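Local coordinates for protein arginyl-trna synthetase (Thermus thermophilus, PDB 1IQ0) that probably catalyses the ATP-dependent attachment of L-arginine to its cognate tRNA, releasing AMP and diphosphate, as a monomeric class I aminoacyl-tRNA synthetase, at residues 13-25 with 36-48. Residues are numbered along the deposited sequence; the frame is centred on the assembly and turned at random.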
# COMPACT_ATOMS: atom_id res chain seq x y z
N ALA A 13 7.13 -6.52 -32.10
CA ALA A 13 7.53 -7.60 -33.00
C ALA A 13 6.44 -8.66 -33.14
O ALA A 13 6.33 -9.30 -34.19
CB ALA A 13 8.81 -8.24 -32.50
N LEU A 14 5.65 -8.84 -32.09
CA LEU A 14 4.57 -9.82 -32.10
C LEU A 14 3.40 -9.35 -32.97
O LEU A 14 2.67 -10.16 -33.53
CB LEU A 14 4.08 -10.10 -30.67
CG LEU A 14 5.01 -10.93 -29.78
CD1 LEU A 14 4.56 -10.86 -28.33
CD2 LEU A 14 5.02 -12.37 -30.27
N LYS A 15 3.23 -8.04 -33.06
CA LYS A 15 2.16 -7.47 -33.87
C LYS A 15 2.48 -7.63 -35.35
O LYS A 15 1.59 -7.87 -36.17
CB LYS A 15 1.96 -5.99 -33.52
CG LYS A 15 1.23 -5.76 -32.21
CD LYS A 15 1.65 -4.47 -31.51
CE LYS A 15 1.39 -3.23 -32.35
NZ LYS A 15 1.79 -1.99 -31.62
N GLU A 16 3.76 -7.50 -35.70
CA GLU A 16 4.20 -7.63 -37.08
C GLU A 16 4.16 -9.07 -37.57
O GLU A 16 4.54 -9.36 -38.71
CB GLU A 16 5.62 -7.08 -37.25
CG GLU A 16 5.71 -5.56 -37.18
CD GLU A 16 7.11 -5.05 -37.48
OE1 GLU A 16 7.64 -5.36 -38.57
OE2 GLU A 16 7.68 -4.34 -36.63
N MET A 17 3.71 -9.98 -36.72
CA MET A 17 3.61 -11.39 -37.08
C MET A 17 2.14 -11.81 -37.08
O MET A 17 1.77 -12.81 -37.70
CB MET A 17 4.37 -12.27 -36.08
CG MET A 17 5.86 -11.98 -36.01
SD MET A 17 6.71 -13.20 -34.98
CE MET A 17 6.12 -12.74 -33.37
N GLY A 18 1.32 -11.03 -36.39
CA GLY A 18 -0.10 -11.33 -36.32
C GLY A 18 -0.65 -11.13 -34.92
O GLY A 18 -1.41 -10.19 -34.68
N VAL A 19 -0.27 -12.02 -34.01
CA VAL A 19 -0.73 -11.98 -32.62
C VAL A 19 -0.44 -10.67 -31.88
O VAL A 19 0.71 -10.34 -31.60
CB VAL A 19 -0.11 -13.15 -31.81
CG1 VAL A 19 -0.63 -14.47 -32.34
CG2 VAL A 19 1.40 -13.10 -31.90
N PRO A 20 -1.50 -9.92 -31.56
CA PRO A 20 -1.39 -8.64 -30.85
C PRO A 20 -1.40 -8.81 -29.33
O PRO A 20 -2.15 -8.14 -28.63
CB PRO A 20 -2.61 -7.85 -31.34
CG PRO A 20 -3.03 -8.57 -32.60
CD PRO A 20 -2.81 -10.00 -32.23
N VAL A 21 -0.58 -9.72 -28.82
CA VAL A 21 -0.52 -9.96 -27.38
C VAL A 21 0.80 -9.49 -26.79
O VAL A 21 1.82 -9.47 -27.47
CB VAL A 21 -0.71 -11.46 -27.07
CG1 VAL A 21 0.41 -12.26 -27.71
CG2 VAL A 21 -0.72 -11.68 -25.56
N ARG A 22 0.77 -9.09 -25.52
CA ARG A 22 1.97 -8.62 -24.84
C ARG A 22 2.50 -9.68 -23.86
O ARG A 22 1.75 -10.21 -23.04
CB ARG A 22 1.67 -7.32 -24.08
CG ARG A 22 2.81 -6.84 -23.20
CD ARG A 22 2.47 -5.52 -22.53
NE ARG A 22 2.41 -4.41 -23.49
CZ ARG A 22 3.47 -3.92 -24.13
NH1 ARG A 22 4.67 -4.44 -23.92
NH2 ARG A 22 3.32 -2.92 -24.98
N LEU A 23 3.79 -9.98 -23.97
CA LEU A 23 4.41 -10.97 -23.10
C LEU A 23 5.32 -10.33 -22.05
O LEU A 23 5.95 -9.31 -22.31
CB LEU A 23 5.23 -11.96 -23.94
CG LEU A 23 4.47 -12.90 -24.87
CD1 LEU A 23 5.46 -13.82 -25.57
CD2 LEU A 23 3.47 -13.72 -24.07
N LYS A 24 5.37 -10.94 -20.87
CA LYS A 24 6.21 -10.42 -19.80
C LYS A 24 7.56 -11.13 -19.78
O LYS A 24 7.65 -12.35 -19.93
CB LYS A 24 5.53 -10.61 -18.44
CG LYS A 24 4.19 -9.89 -18.28
CD LYS A 24 4.28 -8.39 -18.58
CE LYS A 24 5.41 -7.72 -17.81
NZ LYS A 24 5.39 -8.04 -16.37
N VAL A 25 8.62 -10.35 -19.60
CA VAL A 25 9.96 -10.89 -19.54
C VAL A 25 10.25 -11.11 -18.05
O VAL A 25 9.69 -10.42 -17.19
CB VAL A 25 11.00 -9.90 -20.13
CG1 VAL A 25 11.24 -8.75 -19.17
CG2 VAL A 25 12.30 -10.61 -20.44
N TYR A 36 17.56 -12.60 -19.22
CA TYR A 36 16.11 -12.46 -19.27
C TYR A 36 15.49 -13.39 -20.30
O TYR A 36 16.11 -13.72 -21.31
CB TYR A 36 15.72 -11.02 -19.61
CG TYR A 36 16.08 -10.02 -18.53
CD1 TYR A 36 17.09 -9.08 -18.74
CD2 TYR A 36 15.43 -10.03 -17.31
CE1 TYR A 36 17.43 -8.17 -17.74
CE2 TYR A 36 15.76 -9.13 -16.31
CZ TYR A 36 16.76 -8.20 -16.53
OH TYR A 36 17.08 -7.30 -15.53
N GLY A 37 14.26 -13.81 -20.04
CA GLY A 37 13.59 -14.70 -20.97
C GLY A 37 12.09 -14.46 -21.00
O GLY A 37 11.50 -13.90 -20.07
N VAL A 38 11.47 -14.89 -22.09
CA VAL A 38 10.04 -14.74 -22.25
C VAL A 38 9.48 -16.11 -22.60
O VAL A 38 10.03 -16.83 -23.43
CB VAL A 38 9.71 -13.73 -23.36
CG1 VAL A 38 10.25 -14.23 -24.70
CG2 VAL A 38 8.22 -13.50 -23.42
N PRO A 39 8.38 -16.51 -21.94
CA PRO A 39 7.76 -17.81 -22.20
C PRO A 39 6.81 -17.74 -23.40
O PRO A 39 6.11 -16.74 -23.58
CB PRO A 39 7.01 -18.08 -20.90
CG PRO A 39 6.49 -16.71 -20.56
CD PRO A 39 7.70 -15.81 -20.83
N LEU A 40 6.80 -18.78 -24.23
CA LEU A 40 5.91 -18.80 -25.38
C LEU A 40 5.02 -20.04 -25.32
O LEU A 40 4.80 -20.72 -26.33
CB LEU A 40 6.70 -18.79 -26.69
CG LEU A 40 7.46 -17.50 -26.97
CD1 LEU A 40 8.79 -17.52 -26.22
CD2 LEU A 40 7.72 -17.36 -28.46
N PHE A 41 4.50 -20.31 -24.13
CA PHE A 41 3.63 -21.46 -23.91
C PHE A 41 2.17 -21.04 -23.99
O PHE A 41 1.33 -21.80 -24.49
CB PHE A 41 3.93 -22.08 -22.55
CG PHE A 41 5.36 -22.51 -22.39
CD1 PHE A 41 5.86 -23.59 -23.12
CD2 PHE A 41 6.22 -21.82 -21.54
CE1 PHE A 41 7.20 -23.97 -23.00
CE2 PHE A 41 7.55 -22.20 -21.42
CZ PHE A 41 8.04 -23.27 -22.15
N ALA A 42 1.87 -19.84 -23.51
CA ALA A 42 0.51 -19.33 -23.54
C ALA A 42 0.07 -19.18 -25.00
O ALA A 42 -1.10 -19.35 -25.33
CB ALA A 42 0.44 -17.98 -22.84
N LEU A 43 1.03 -18.88 -25.87
CA LEU A 43 0.76 -18.73 -27.29
C LEU A 43 0.99 -20.05 -28.00
O LEU A 43 0.51 -20.28 -29.10
CB LEU A 43 1.68 -17.67 -27.91
CG LEU A 43 1.49 -16.22 -27.46
CD1 LEU A 43 2.40 -15.32 -28.29
CD2 LEU A 43 0.04 -15.80 -27.63
N ALA A 44 1.75 -20.93 -27.35
CA ALA A 44 2.06 -22.24 -27.90
C ALA A 44 0.79 -23.03 -28.18
O ALA A 44 0.70 -23.76 -29.17
CB ALA A 44 2.95 -23.02 -26.94
N LYS A 45 -0.19 -22.89 -27.30
CA LYS A 45 -1.45 -23.61 -27.46
C LYS A 45 -2.52 -22.71 -28.08
O LYS A 45 -3.46 -23.21 -28.70
CB LYS A 45 -1.94 -24.14 -26.10
CG LYS A 45 -3.11 -25.10 -26.20
CD LYS A 45 -2.78 -26.31 -27.06
CE LYS A 45 -3.97 -27.24 -27.21
NZ LYS A 45 -3.66 -28.39 -28.10
N GLU A 46 -2.38 -21.40 -27.91
CA GLU A 46 -3.35 -20.46 -28.47
C GLU A 46 -3.18 -20.36 -29.99
O GLU A 46 -4.01 -19.75 -30.67
CB GLU A 46 -3.17 -19.07 -27.86
CG GLU A 46 -4.28 -18.11 -28.22
CD GLU A 46 -3.81 -16.67 -28.30
OE1 GLU A 46 -3.04 -16.35 -29.23
OE2 GLU A 46 -4.21 -15.86 -27.44
N LEU A 47 -2.11 -20.96 -30.51
CA LEU A 47 -1.84 -20.94 -31.94
C LEU A 47 -1.62 -22.36 -32.44
O LEU A 47 -1.37 -22.58 -33.63
CB LEU A 47 -0.61 -20.09 -32.24
CG LEU A 47 -0.68 -18.60 -31.86
CD1 LEU A 47 0.65 -17.94 -32.17
CD2 LEU A 47 -1.81 -17.93 -32.63
N ARG A 48 -1.71 -23.33 -31.53
CA ARG A 48 -1.53 -24.73 -31.87
C ARG A 48 -0.22 -24.96 -32.63
O ARG A 48 -0.23 -25.51 -33.74
CB ARG A 48 -2.71 -25.21 -32.71
CG ARG A 48 -4.05 -25.08 -32.00
CD ARG A 48 -5.17 -24.90 -33.00
NE ARG A 48 -4.97 -23.69 -33.79
CZ ARG A 48 -5.78 -23.28 -34.76
NH1 ARG A 48 -6.87 -23.99 -35.06
NH2 ARG A 48 -5.52 -22.17 -35.43
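In the N-terminal domain of this arginyl-tRNA synthetase, the extended segment that leaves helix 3-15 packs along strand 36-39 and the short, weakly bonded helix at about 42-46, with L23 against V38 and V21 against L43 in a row of apolar side chains. L23 and V38 meet at about a right angle, and the contact is tight: CG2 of V38 lies 3.4 Å from CB of L23 and 3.5 Å from its CD1. With CG1 near +60° (chi1 62°), V38 has its CG2 anti to the backbone N, and this is the methyl that meets L23. CD1 of L23 reaches on to the carbonyl O of P39, 3.6 Å away, and, more loosely, to CG of L40 and CD1 of L43. An alanine here would probably leave a gap beside V38, P39 and L43, which the branched end of L23 now fills. Further along, CG1 of V21 nestles in the fork of L43, 3.6 Å from CD2 and 3.7 Å from CD1, the two side chains running past each other in opposite directions. V19 meets L47 at an oblique angle, its CG1 3.7 Å from both CD1 and CD2. At the other end the backbones draw together: V25 CA makes a CH···O contact with G37 O (3.4 Å), and V25 CG2 touches Y36 CB at 3.5 Å. Strand 36-39 bonds on through V38 to L78 of strand 77-82, and the Y36 hydroxyl is hydrogen-bonded to D511, far along the chain. Aliphatic packing thus joins the connecting segment to strand and short helix, L14 of helix 3-15 adding a looser contact to L43, as befits the small alpha/beta N-terminal domain of arginyl-tRNA synthetases.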